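Local coordinates for inositol 2-dehydrogenase/D-chiro-inositol 3-dehydrogenase (Lactobacillus casei, PDB 4MIY), which catalyses the NAD-dependent oxidation of myo-inositol to 2-keto-myo-inositol and of D-chiro-inositol to 1-keto-D-chiro-inositol, at residues A147-R152 with I243-E248; P211-L216 with Q225-V230; V2-V7 with E29-T34; S117-Q122 with E297-P302. All coordinates share one frame; numbering follows the deposited sequence.

Contact 1: A147-R152 with I243-E248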
# COMPACT_ATOMS: atom_id res chain seq x y z
N ALA A 147 -19.49 -6.78 15.41
CA ALA A 147 -20.22 -5.54 15.57
C ALA A 147 -19.32 -4.32 15.49
O ALA A 147 -18.24 -4.32 15.99
CB ALA A 147 -20.96 -5.56 16.88
N PRO A 148 -19.82 -3.27 14.87
CA PRO A 148 -19.12 -2.00 14.79
C PRO A 148 -19.12 -1.23 16.09
O PRO A 148 -20.13 -0.91 16.61
CB PRO A 148 -19.87 -1.26 13.72
CG PRO A 148 -21.22 -1.86 13.72
CD PRO A 148 -21.03 -3.28 14.05
N LEU A 149 -17.94 -0.93 16.58
CA LEU A 149 -17.79 -0.36 17.89
C LEU A 149 -17.49 1.11 17.79
O LEU A 149 -18.01 1.89 18.52
CB LEU A 149 -16.66 -1.06 18.62
CG LEU A 149 -16.82 -2.56 18.79
CD1 LEU A 149 -15.57 -3.16 19.34
CD2 LEU A 149 -18.03 -2.86 19.66
N VAL A 150 -16.60 1.44 16.87
CA VAL A 150 -16.15 2.79 16.62
C VAL A 150 -16.02 2.99 15.11
O VAL A 150 -15.70 2.08 14.43
CB VAL A 150 -14.80 3.07 17.31
CG1 VAL A 150 -14.29 4.48 16.98
CG2 VAL A 150 -14.92 2.88 18.81
N VAL A 151 -16.33 4.18 14.64
CA VAL A 151 -16.08 4.59 13.28
C VAL A 151 -15.21 5.84 13.29
O VAL A 151 -15.49 6.77 13.99
CB VAL A 151 -17.38 4.88 12.51
CG1 VAL A 151 -17.10 5.38 11.11
CG2 VAL A 151 -18.27 3.69 12.45
N ARG A 152 -14.14 5.82 12.53
CA ARG A 152 -13.31 6.99 12.38
C ARG A 152 -13.30 7.45 10.95
O ARG A 152 -13.05 6.70 10.07
CB ARG A 152 -11.91 6.71 12.84
CG ARG A 152 -11.80 6.54 14.32
CD ARG A 152 -10.42 6.28 14.79
NE ARG A 152 -10.15 7.07 15.95
CZ ARG A 152 -8.97 7.17 16.55
NH1 ARG A 152 -7.93 6.52 16.12
NH2 ARG A 152 -8.88 7.92 17.60
N ILE A 243 -14.15 0.11 13.13
CA ILE A 243 -13.56 -0.77 14.11
C ILE A 243 -14.58 -1.74 14.63
O ILE A 243 -15.51 -1.35 15.26
CB ILE A 243 -13.11 0.04 15.33
CG1 ILE A 243 -12.24 1.21 14.91
CG2 ILE A 243 -12.46 -0.85 16.34
CD1 ILE A 243 -11.09 0.82 14.31
N GLY A 244 -14.35 -3.01 14.38
CA GLY A 244 -15.24 -4.04 14.82
C GLY A 244 -14.68 -4.84 15.97
O GLY A 244 -13.55 -4.70 16.33
N GLU A 245 -15.51 -5.70 16.51
CA GLU A 245 -15.13 -6.60 17.59
C GLU A 245 -13.96 -7.49 17.22
O GLU A 245 -13.13 -7.74 18.03
CB GLU A 245 -16.35 -7.45 18.02
CG GLU A 245 -17.41 -6.63 18.65
CD GLU A 245 -18.68 -7.37 18.89
OE1 GLU A 245 -19.07 -8.14 18.06
OE2 GLU A 245 -19.28 -7.09 19.93
N THR A 246 -13.90 -7.93 15.98
CA THR A 246 -12.93 -8.92 15.61
C THR A 246 -12.03 -8.53 14.46
O THR A 246 -11.21 -9.30 14.02
CB THR A 246 -13.60 -10.25 15.26
OG1 THR A 246 -14.32 -10.12 14.04
CG2 THR A 246 -14.52 -10.71 16.37
N GLY A 247 -12.20 -7.32 13.98
CA GLY A 247 -11.35 -6.80 12.95
C GLY A 247 -11.70 -5.39 12.58
O GLY A 247 -12.48 -4.78 13.23
N GLU A 248 -11.09 -4.89 11.51
CA GLU A 248 -11.35 -3.56 11.02
C GLU A 248 -11.56 -3.52 9.50
O GLU A 248 -11.06 -4.36 8.81
CB GLU A 248 -10.20 -2.58 11.38
CG GLU A 248 -9.82 -2.48 12.82
CD GLU A 248 -8.72 -1.45 13.10
OE1 GLU A 248 -8.17 -0.92 12.16
OE2 GLU A 248 -8.43 -1.22 14.27

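Contact 2: P211-L216 with Q225-V230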
# COMPACT_ATOMS: atom_id res chain seq x y z
N PRO A 211 -9.69 23.10 12.07
CA PRO A 211 -10.61 22.00 11.84
C PRO A 211 -11.73 21.89 12.84
O PRO A 211 -11.75 22.64 13.75
CB PRO A 211 -9.69 20.77 11.90
CG PRO A 211 -8.63 21.15 12.66
CD PRO A 211 -8.38 22.61 12.41
N GLN A 212 -12.64 20.96 12.63
CA GLN A 212 -13.69 20.65 13.58
C GLN A 212 -13.73 19.15 13.82
O GLN A 212 -13.49 18.39 12.92
CB GLN A 212 -15.06 21.16 13.12
CG GLN A 212 -15.09 22.63 12.95
CD GLN A 212 -16.43 23.22 12.68
OE1 GLN A 212 -17.43 22.70 13.07
NE2 GLN A 212 -16.43 24.34 12.02
N LEU A 213 -14.00 18.75 15.04
CA LEU A 213 -14.15 17.37 15.36
C LEU A 213 -15.59 17.11 15.72
O LEU A 213 -16.13 17.78 16.55
CB LEU A 213 -13.27 17.02 16.52
CG LEU A 213 -11.76 17.14 16.28
CD1 LEU A 213 -11.00 17.03 17.56
CD2 LEU A 213 -11.30 16.10 15.32
N ALA A 214 -16.22 16.14 15.04
CA ALA A 214 -17.59 15.77 15.30
C ALA A 214 -17.66 14.39 15.88
O ALA A 214 -17.14 13.47 15.31
CB ALA A 214 -18.39 15.84 14.02
N THR A 215 -18.27 14.27 17.04
CA THR A 215 -18.49 13.00 17.66
C THR A 215 -19.98 12.69 17.73
O THR A 215 -20.74 13.46 18.24
CB THR A 215 -17.90 12.92 19.07
OG1 THR A 215 -16.50 13.17 19.02
CG2 THR A 215 -18.11 11.60 19.64
N LEU A 216 -20.37 11.57 17.18
CA LEU A 216 -21.75 11.15 17.22
C LEU A 216 -21.85 9.84 17.96
O LEU A 216 -20.96 9.04 17.89
CB LEU A 216 -22.31 10.96 15.82
CG LEU A 216 -22.45 12.15 14.89
CD1 LEU A 216 -21.15 12.55 14.32
CD2 LEU A 216 -23.35 11.78 13.79
N GLN A 225 -16.26 9.25 15.18
CA GLN A 225 -15.37 10.38 15.24
C GLN A 225 -15.03 10.89 13.85
O GLN A 225 -14.33 10.23 13.14
CB GLN A 225 -14.08 10.02 15.97
CG GLN A 225 -14.27 9.62 17.40
CD GLN A 225 -13.00 9.29 18.10
OE1 GLN A 225 -12.14 8.71 17.54
NE2 GLN A 225 -12.88 9.70 19.31
N VAL A 226 -15.53 12.06 13.50
CA VAL A 226 -15.26 12.65 12.21
C VAL A 226 -14.35 13.87 12.33
O VAL A 226 -14.60 14.72 13.12
CB VAL A 226 -16.54 13.08 11.48
CG1 VAL A 226 -16.24 13.47 10.07
CG2 VAL A 226 -17.54 12.02 11.46
N LEU A 227 -13.29 13.88 11.56
CA LEU A 227 -12.45 15.04 11.35
C LEU A 227 -12.91 15.80 10.14
O LEU A 227 -12.93 15.27 9.06
CB LEU A 227 -11.00 14.63 11.15
CG LEU A 227 -10.02 15.72 10.72
CD1 LEU A 227 -9.89 16.81 11.78
CD2 LEU A 227 -8.70 15.10 10.43
N VAL A 228 -13.29 17.05 10.34
CA VAL A 228 -13.63 17.95 9.26
C VAL A 228 -12.51 18.97 9.14
O VAL A 228 -12.21 19.63 10.06
CB VAL A 228 -14.99 18.64 9.50
CG1 VAL A 228 -15.26 19.70 8.47
CG2 VAL A 228 -16.09 17.65 9.52
N HIS A 229 -11.88 19.02 7.99
CA HIS A 229 -10.73 19.86 7.78
C HIS A 229 -10.77 20.41 6.38
O HIS A 229 -10.41 19.77 5.47
CB HIS A 229 -9.42 19.08 7.99
CG HIS A 229 -8.20 19.93 8.06
ND1 HIS A 229 -6.93 19.41 8.04
CD2 HIS A 229 -8.05 21.27 8.14
CE1 HIS A 229 -6.06 20.39 8.10
NE2 HIS A 229 -6.71 21.53 8.18
N VAL A 230 -11.21 21.66 6.26
CA VAL A 230 -11.55 22.22 4.96
C VAL A 230 -10.55 23.22 4.38
O VAL A 230 -10.72 23.69 3.29
CB VAL A 230 -12.99 22.83 4.96
CG1 VAL A 230 -14.00 21.80 5.34
CG2 VAL A 230 -13.08 24.03 5.84
O HOH W 1 -14.60 11.45 20.75

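Contact 3: V2-V7 with E29-T34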
# COMPACT_ATOMS: atom_id res chain seq x y z
N VAL A 2 -38.95 7.61 -22.68
CA VAL A 2 -38.01 8.50 -22.05
C VAL A 2 -38.63 9.25 -20.90
O VAL A 2 -39.74 9.71 -21.00
CB VAL A 2 -37.48 9.43 -23.07
CG1 VAL A 2 -36.55 10.41 -22.50
CG2 VAL A 2 -36.75 8.63 -24.09
N VAL A 3 -37.90 9.36 -19.80
CA VAL A 3 -38.33 10.10 -18.63
C VAL A 3 -38.15 11.59 -18.89
O VAL A 3 -37.07 12.03 -19.09
CB VAL A 3 -37.53 9.74 -17.39
CG1 VAL A 3 -37.93 10.57 -16.27
CG2 VAL A 3 -37.75 8.28 -17.02
N LYS A 4 -39.26 12.33 -18.88
CA LYS A 4 -39.23 13.75 -19.16
C LYS A 4 -39.07 14.55 -17.89
O LYS A 4 -39.83 14.45 -16.98
CB LYS A 4 -40.52 14.16 -19.87
CG LYS A 4 -40.68 13.50 -21.20
CD LYS A 4 -41.75 14.14 -22.00
CE LYS A 4 -41.62 13.79 -23.42
NZ LYS A 4 -42.88 14.26 -24.02
N VAL A 5 -38.02 15.35 -17.87
CA VAL A 5 -37.55 15.98 -16.67
C VAL A 5 -37.64 17.51 -16.75
O VAL A 5 -37.32 18.09 -17.74
CB VAL A 5 -36.08 15.55 -16.39
CG1 VAL A 5 -35.51 16.27 -15.22
CG2 VAL A 5 -36.03 14.08 -16.15
N GLY A 6 -38.09 18.10 -15.65
CA GLY A 6 -37.91 19.50 -15.41
C GLY A 6 -36.87 19.79 -14.33
O GLY A 6 -36.80 19.13 -13.36
N VAL A 7 -36.10 20.84 -14.54
CA VAL A 7 -35.07 21.27 -13.59
C VAL A 7 -35.33 22.68 -13.07
O VAL A 7 -35.45 23.58 -13.82
CB VAL A 7 -33.70 21.27 -14.21
CG1 VAL A 7 -32.64 21.56 -13.17
CG2 VAL A 7 -33.40 19.97 -14.93
N GLU A 29 -34.76 12.99 -20.67
CA GLU A 29 -34.61 14.23 -21.45
C GLU A 29 -35.10 15.41 -20.65
O GLU A 29 -36.13 15.35 -20.05
CB GLU A 29 -35.41 14.18 -22.75
CG GLU A 29 -35.39 15.44 -23.53
CD GLU A 29 -36.28 15.40 -24.75
OE1 GLU A 29 -37.19 14.58 -24.76
OE2 GLU A 29 -36.06 16.18 -25.68
N VAL A 30 -34.30 16.48 -20.64
CA VAL A 30 -34.69 17.71 -19.99
C VAL A 30 -35.54 18.51 -20.96
O VAL A 30 -35.09 18.90 -21.99
CB VAL A 30 -33.50 18.55 -19.54
CG1 VAL A 30 -33.97 19.68 -18.73
CG2 VAL A 30 -32.61 17.77 -18.67
N VAL A 31 -36.80 18.68 -20.59
CA VAL A 31 -37.78 19.35 -21.42
C VAL A 31 -38.30 20.66 -20.83
O VAL A 31 -39.04 21.35 -21.48
CB VAL A 31 -39.00 18.43 -21.70
CG1 VAL A 31 -38.57 17.13 -22.25
CG2 VAL A 31 -39.76 18.21 -20.49
N ALA A 32 -37.89 21.01 -19.63
CA ALA A 32 -38.28 22.27 -19.01
C ALA A 32 -37.24 22.67 -17.99
O ALA A 32 -36.61 21.83 -17.40
CB ALA A 32 -39.57 22.17 -18.37
N VAL A 33 -37.12 23.98 -17.79
CA VAL A 33 -36.24 24.54 -16.80
C VAL A 33 -36.82 25.82 -16.25
O VAL A 33 -37.61 26.46 -16.90
CB VAL A 33 -34.81 24.87 -17.37
CG1 VAL A 33 -34.14 23.67 -17.83
CG2 VAL A 33 -34.88 25.80 -18.51
N THR A 34 -36.45 26.16 -15.03
CA THR A 34 -36.71 27.47 -14.49
C THR A 34 -35.62 27.89 -13.52
O THR A 34 -35.03 27.08 -12.86
CB THR A 34 -38.10 27.55 -13.83
OG1 THR A 34 -38.39 28.90 -13.46
CG2 THR A 34 -38.20 26.71 -12.61

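Contact 4: S117-Q122 with E297-P302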
# COMPACT_ATOMS: atom_id res chain seq x y z
N SER A 117 -50.04 8.35 -1.87
CA SER A 117 -50.28 6.92 -1.96
C SER A 117 -48.97 6.16 -2.12
O SER A 117 -48.90 4.98 -1.89
CB SER A 117 -51.23 6.57 -3.10
OG SER A 117 -50.83 7.15 -4.30
N LYS A 118 -47.96 6.90 -2.53
CA LYS A 118 -46.65 6.35 -2.69
C LYS A 118 -45.56 7.42 -2.64
O LYS A 118 -45.78 8.56 -2.90
CB LYS A 118 -46.57 5.57 -3.99
CG LYS A 118 -46.67 6.37 -5.25
CD LYS A 118 -46.18 5.57 -6.45
CE LYS A 118 -46.39 6.27 -7.79
NZ LYS A 118 -45.65 7.48 -8.16
N LYS A 119 -44.36 6.97 -2.31
CA LYS A 119 -43.21 7.81 -2.16
C LYS A 119 -42.73 8.34 -3.50
O LYS A 119 -42.71 7.62 -4.47
CB LYS A 119 -42.13 6.99 -1.49
CG LYS A 119 -40.94 7.73 -1.00
CD LYS A 119 -39.96 6.76 -0.40
CE LYS A 119 -39.19 6.02 -1.44
NZ LYS A 119 -38.07 5.29 -0.92
N VAL A 120 -42.37 9.61 -3.56
CA VAL A 120 -41.88 10.21 -4.77
C VAL A 120 -40.57 10.97 -4.62
O VAL A 120 -39.99 11.34 -5.57
CB VAL A 120 -42.91 11.16 -5.41
CG1 VAL A 120 -44.03 10.38 -6.02
CG2 VAL A 120 -43.46 12.10 -4.41
N ILE A 121 -40.13 11.17 -3.39
CA ILE A 121 -38.95 11.99 -3.18
C ILE A 121 -37.67 11.17 -2.97
O ILE A 121 -37.63 10.28 -2.16
CB ILE A 121 -39.10 12.89 -1.98
CG1 ILE A 121 -40.20 13.93 -2.21
CG2 ILE A 121 -37.77 13.59 -1.69
CD1 ILE A 121 -40.73 14.49 -0.93
N GLN A 122 -36.65 11.55 -3.73
CA GLN A 122 -35.28 11.15 -3.48
C GLN A 122 -34.42 12.38 -3.18
O GLN A 122 -34.51 13.37 -3.84
CB GLN A 122 -34.71 10.37 -4.67
CG GLN A 122 -33.29 9.88 -4.45
CD GLN A 122 -32.86 8.87 -5.46
OE1 GLN A 122 -33.66 8.23 -6.08
NE2 GLN A 122 -31.58 8.74 -5.62
N GLU A 297 -42.10 3.29 -10.57
CA GLU A 297 -41.92 2.79 -9.23
C GLU A 297 -41.23 3.86 -8.35
O GLU A 297 -40.50 4.66 -8.83
CB GLU A 297 -41.13 1.46 -9.23
CG GLU A 297 -41.92 0.32 -9.82
CD GLU A 297 -41.21 -1.00 -9.84
OE1 GLU A 297 -40.36 -1.21 -9.00
OE2 GLU A 297 -41.56 -1.84 -10.67
N PRO A 298 -41.51 3.84 -7.04
CA PRO A 298 -40.92 4.80 -6.15
C PRO A 298 -39.41 4.68 -6.11
O PRO A 298 -38.91 3.61 -6.28
CB PRO A 298 -41.48 4.41 -4.80
CG PRO A 298 -42.66 3.70 -5.08
CD PRO A 298 -42.45 2.98 -6.34
N PRO A 299 -38.73 5.78 -5.87
CA PRO A 299 -37.29 5.75 -5.71
C PRO A 299 -36.89 4.85 -4.59
O PRO A 299 -37.62 4.66 -3.68
CB PRO A 299 -36.93 7.20 -5.41
CG PRO A 299 -38.06 7.98 -5.75
CD PRO A 299 -39.27 7.13 -5.70
N VAL A 300 -35.70 4.32 -4.69
CA VAL A 300 -35.17 3.48 -3.65
C VAL A 300 -33.96 4.11 -2.95
O VAL A 300 -33.44 3.54 -2.05
CB VAL A 300 -34.81 2.11 -4.16
CG1 VAL A 300 -36.05 1.36 -4.51
CG2 VAL A 300 -33.95 2.21 -5.34
N GLY A 301 -33.59 5.29 -3.38
CA GLY A 301 -32.49 5.99 -2.75
C GLY A 301 -32.91 6.78 -1.53
O GLY A 301 -34.00 6.64 -1.07
N PRO A 302 -32.01 7.60 -1.01
CA PRO A 302 -32.30 8.35 0.20
C PRO A 302 -33.63 9.09 0.09
O PRO A 302 -33.88 9.72 -0.88
CB PRO A 302 -31.13 9.34 0.29
CG PRO A 302 -30.04 8.62 -0.34
CD PRO A 302 -30.64 7.88 -1.48
O HOH W 2 -36.55 7.70 -1.89
O HOH W 3 -33.91 5.56 -6.49

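Contact 1: A147-R152 with I243-E248
I243 O takes the N-H of L149 at 2.8 Å, nearly along the C=O axis, and accepts a second, weak bond from V150 N. Two consecutive residues of the strand thus face a single partner, which makes a classic beta bulge. On the V150 side the packing is tight: I243 N returns a 2.8 Å bond to V150 O, and I243 CB sits only 3.4 Å from that same oxygen. With I243 CG1 beside its own backbone N (chi1 -52°), this carbon lies 4.0 Å from V150 CB. L149 CD1 packs against the G244-E245 peptide, while its CD2 meets E245 CG, the two side chains crossing at about a right angle.

Toward A147 the contact opens to partly exposed residues and rests on polar grips. E245 N bonds A147 O with a bent N-H angle of 137°, whereas E245 OE1 accepts A147 N at 3.0 Å from 55° above the carboxylate plane. An alanine in place of E245 would probably leave A147 N and, on the second subunit, A201 N without their carboxylate acceptor.

Strand 148-156 lies between strand 237-244 and strand 223-229, bonded to the latter through L149 and V151 to V223, and helix 168-185 packs on P148 and V151 through L185.

Contact 2: P211-L216 with Q225-V230
L227 CG stands anti to its backbone N (chi1 171°), whereas L213 CG stands anti to its carbonyl carbon (chi1 -64°); from these starting points the two side chains cross obliquely, and L213 CD2 meets L227 CD1 at 3.9 Å. The same L227 methyl touches P211 CB on its way. That proline carbon also lies 3.3 Å from V228 O and approaches CD2 of the H229 ring obliquely, so P211 packs against the last residues of the partner strand.

A214 and V226 share the opposite face with Q212 and V228; the CB atoms of A214 and V226 are 4.2 Å apart. Q212 turns its amide away from the pairing, to H209 O and Q321 NE2. The pairs A214-V226 and Q212-V228 are each hydrogen-bonded in both directions; the bond from V226 N to A214 O, at 2.8 Å, is almost perfectly straight at 179°. At the T215 end a water bridges the side chains of the non-hydrogen-bonded pair T215-Q225: Q225 NE2 donates to it at 2.8 Å and T215 OG1 lies 3.1 Å from it, while R152 NE bonds Q225 OE1.

L174 of helix 168-185 packs on A214 and V226, and V223 and I243 of the second subunit meet L213 and L227. This is an antiparallel beta hairpin within the mixed sheet of the C-terminal alpha/beta domain, whose L213-L227 face packs against the second subunit.

Contact 3: V2-V7 with E29-T34
V7 and V30 meet on one face of the sheet, and V7 can be followed outward. Its CB lies 4.4 Å from V33 CG1, the next apolar group on that face. CG1 stands anti to the backbone N (chi1 -173°), and CG2, placed beside that N, ends 3.9 Å from V30 CG1, the two side chains meeting at a slant. V30 CG1 in turn lies 3.8 Å from V5 O, so it touches strand 3-8 at both a methyl and a backbone oxygen.

The backbones run parallel, their short axes turned 44° apart. E29 uses both its N-H and its C=O, giving the first to V3 O and taking V5 N on the second. V5 O then accepts V31 N at 3.0 Å, but the next bond from strand 3-8 passes from V7 N to A32 O, and V7 O accepts T34 N; the one-residue slip at V31 is a beta bulge.

This is the opening beta-alpha-beta unit of the NAD-binding Rossmann fold. Helix 12-24 makes the crossover between the two strands and packs on the valine face through I18 and L21. T34 ends the second strand, its side chain about 5 Å from the bound NAD, with its OG1 bonded to Y55 O.

Between the strands G6 CA makes a CA-H...O contact of 3.3 Å to A32 O. V31 CG2, in the crowded position between N and carbonyl carbon, leans on V5 O and on K4 CB. At the outer end V2 CG1 lies 3.6 Å from E29 N and also touches E29 CB.

Contact 4: S117-Q122 with E297-P302
The two segments run 38° apart in direction, their CA atoms nearest at K119 with P298 and at Q122 with P302, where Q122 CA makes a CA-H...O contact of 3.3 Å to P302 O. K119 CG extends anti to the backbone N, but the chain bends at chi3 (78°), and NZ donates to P299 O at 2.9 Å from 35° above the carbonyl plane. NZ also bonds a water lying 2.8 Å from I121 O and 2.9 Å from G301 O. An alanine in place of K119 would probably leave P299 O without this donor and the water less firmly held.

The P299 ring packs beside Q122, the two side chains sliding past each other in opposite directions, with P299 CB 3.5 Å from Q122 OE1. A second water donates to that oxygen and accepts V300 N. K119 O is buried under P298 CB with no polar partner in the model.

Strand 121-123 is the edge of the Rossmann sheet, bonded to strand 92-95 through Q122; the proline-rich loop runs along it between helices 279-294 and 304-323, F289 of the former packing on Q122.

Overall arrangement
From the N terminus, contact 3 closes first, joining the opening strands of the parallel Rossmann sheet across a short helical crossover. Contact 4 opens next, at the edge of that sheet, and closes only at 297-302, so it ties the edge strand of the Rossmann domain to a loop of the C-terminal alpha/beta domain. Contact 1 is nested inside it, and contact 2, a local hairpin, inside contact 1; none cross. Contacts 1 and 2 share the mixed sheet and touch directly, V151 O lying 2.9 Å from Q225 N, and both meet the second subunit. Contacts 3 and 4 share the parallel sheet with centres about 18 Å apart, whereas the centres of contacts 1 and 3 lie about 44 Å apart, on opposite sides of the chain's centre.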